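Local coordinates for hypothetical conserved protein TTC0263 (Thermus thermophilus, PDB 2PL2), which is of unknown function but belongs to the tetratricopeptide repeat family of all-helical proteins, whose stacked helix hairpins commonly serve as scaffolds for protein-protein interactions, at residues A[169-174]-A[192-197]. Numbering follows the deposited sequence.
Sequences EALAQY and ASALLL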
loop_
_atom_site.group_PDB
_atom_site.type_symbol
_atom_site.label_atom_id
_atom_site.label_comp_id
_atom_site.label_asym_id
_atom_site.label_seq_id
_atom_site.Cartn_x
_atom_site.Cartn_y
_atom_site.Cartn_z
ATOM N N GLU A 169 -20.537 -18.177 -3.322
ATOM C CA GLU A 169 -20.325 -17.537 -4.619
ATOM C C GLU A 169 -18.954 -16.866 -4.703
ATOM O O GLU A 169 -18.330 -16.828 -5.764
ATOM C CB GLU A 169 -21.443 -16.521 -4.879
ATOM C CG GLU A 169 -22.798 -17.172 -5.210
ATOM C CD GLU A 169 -23.972 -16.197 -5.175
ATOM O OE1 GLU A 169 -24.391 -15.819 -4.060
ATOM O OE2 GLU A 169 -24.475 -15.812 -6.257
ATOM N N ALA A 170 -18.480 -16.342 -3.579
ATOM C CA ALA A 170 -17.164 -15.708 -3.547
ATOM C C ALA A 170 -16.122 -16.799 -3.807
ATOM O O ALA A 170 -15.246 -16.660 -4.669
ATOM C CB ALA A 170 -16.921 -15.055 -2.178
ATOM N N LEU A 171 -16.237 -17.896 -3.063
ATOM C CA LEU A 171 -15.319 -19.012 -3.223
ATOM C C LEU A 171 -15.328 -19.502 -4.672
ATOM O O LEU A 171 -14.278 -19.810 -5.232
ATOM C CB LEU A 171 -15.716 -20.147 -2.267
ATOM C CG LEU A 171 -15.684 -19.772 -0.779
ATOM C CD1 LEU A 171 -16.335 -20.854 0.038
ATOM C CD2 LEU A 171 -14.254 -19.553 -0.330
ATOM N N ALA A 172 -16.510 -19.556 -5.284
ATOM C CA ALA A 172 -16.624 -20.005 -6.672
ATOM C C ALA A 172 -15.861 -19.106 -7.629
ATOM O O ALA A 172 -15.268 -19.584 -8.601
ATOM C CB ALA A 172 -18.096 -20.082 -7.090
ATOM N N GLN A 173 -15.873 -17.805 -7.361
ATOM C CA GLN A 173 -15.163 -16.856 -8.220
ATOM C C GLN A 173 -13.643 -16.965 -8.056
ATOM O O GLN A 173 -12.887 -16.747 -9.021
ATOM C CB GLN A 173 -15.630 -15.423 -7.939
ATOM C CG GLN A 173 -17.048 -15.122 -8.461
ATOM C CD GLN A 173 -17.098 -15.091 -9.968
ATOM O OE1 GLN A 173 -16.067 -15.042 -10.634
ATOM N NE2 GLN A 173 -18.298 -15.108 -10.520
ATOM N N TYR A 174 -13.188 -17.309 -6.849
ATOM C CA TYR A 174 -11.746 -17.466 -6.630
ATOM C C TYR A 174 -11.282 -18.729 -7.353
ATOM O O TYR A 174 -10.239 -18.737 -8.024
ATOM C CB TYR A 174 -11.417 -17.569 -5.127
ATOM C CG TYR A 174 -11.428 -16.243 -4.378
ATOM C CD1 TYR A 174 -10.638 -15.182 -4.798
ATOM C CD2 TYR A 174 -12.173 -16.078 -3.219
ATOM C CE1 TYR A 174 -10.588 -13.998 -4.092
ATOM C CE2 TYR A 174 -12.134 -14.897 -2.495
ATOM C CZ TYR A 174 -11.331 -13.854 -2.938
ATOM O OH TYR A 174 -11.271 -12.663 -2.240
ATOM N N ALA A 192 -7.721 -18.974 0.344
ATOM C CA ALA A 192 -7.484 -19.607 1.648
ATOM C C ALA A 192 -8.163 -18.811 2.749
ATOM O O ALA A 192 -8.998 -19.326 3.496
ATOM C CB ALA A 192 -5.978 -19.707 1.931
ATOM N N SER A 193 -7.815 -17.536 2.842
ATOM C CA SER A 193 -8.402 -16.690 3.864
ATOM C C SER A 193 -9.926 -16.697 3.786
ATOM O O SER A 193 -10.609 -16.619 4.811
ATOM C CB SER A 193 -7.872 -15.265 3.730
ATOM O OG SER A 193 -8.290 -14.497 4.834
ATOM N N ALA A 194 -10.459 -16.798 2.572
ATOM C CA ALA A 194 -11.903 -16.830 2.399
ATOM C C ALA A 194 -12.429 -18.168 2.901
ATOM O O ALA A 194 -13.451 -18.206 3.577
ATOM C CB ALA A 194 -12.276 -16.621 0.930
ATOM N N LEU A 195 -11.738 -19.261 2.570
ATOM C CA LEU A 195 -12.154 -20.594 3.016
ATOM C C LEU A 195 -12.254 -20.586 4.537
ATOM O O LEU A 195 -13.084 -21.285 5.115
ATOM C CB LEU A 195 -11.167 -21.672 2.526
ATOM C CG LEU A 195 -11.258 -22.049 1.036
ATOM C CD1 LEU A 195 -10.068 -22.903 0.631
ATOM C CD2 LEU A 195 -12.566 -22.786 0.769
ATOM N N LEU A 196 -11.435 -19.764 5.187
ATOM C CA LEU A 196 -11.489 -19.654 6.639
ATOM C C LEU A 196 -12.835 -19.080 7.007
ATOM O O LEU A 196 -13.073 -18.722 8.161
ATOM C CB LEU A 196 -10.389 -18.733 7.157
ATOM C CG LEU A 196 -8.973 -19.313 7.270
ATOM C CD1 LEU A 196 -8.005 -18.226 7.773
ATOM C CD2 LEU A 196 -8.990 -20.510 8.233
ATOM N N LEU A 197 -13.711 -19.015 6.003
ATOM C CA LEU A 197 -15.074 -18.492 6.101
ATOM C C LEU A 197 -15.332 -17.616 7.314
ATOM O O LEU A 197 -15.341 -16.381 7.118
ATOM C CB LEU A 197 -16.090 -19.648 6.063
ATOM C CG LEU A 197 -15.888 -20.855 6.985
ATOM C CD1 LEU A 197 -17.072 -21.016 7.929
ATOM C CD2 LEU A 197 -15.716 -22.098 6.146
#
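Leu171 and Ala194 meet where two successive antiparallel helices of the tetratricopeptide repeat fold, 167-180 and 185-195, pack at the C-terminal end of the modelled chain. Their CA atoms lie 6.9 Å apart, the closest backbone approach between residues 169-174 and 192-197; with only a methyl for a side chain, Ala194 probably helps the helices come this near. No hydrogen bond or salt bridge links the two segments; the contact is made by apolar side-chain atoms.

One branch of Leu171 does the touching. With CG set beside its own backbone N and anti to the carbonyl carbon (chi1 -60°), the side chain points at the facing helix, and its CD2 comes to 3.8 Å from Ala194 CB. The same CD2 meets Leu195 one residue further on: the two leucine side chains pass each other at a slant, with CD2 to CD2 at 3.8 Å. Leu195 lies at the exposed margin, whereas Ala194 is buried.

Tyr174, about one helical turn after Leu171, brings one side of its ring, CD2 and CE2, up to the same alanine. Beyond this pair of segments, Tyr174 also packs on Ala158 of helix 151-164 and on Arg20 of the second subunit, placing its side chain between helices 151-164 and 185-195 and beside the second subunit. The Ala194 methyl thus has two neighbours on the facing helix, Leu171 CD2 and the ring atom Tyr174 CE2, the latter at 3.8 Å from CB in an oblique approach.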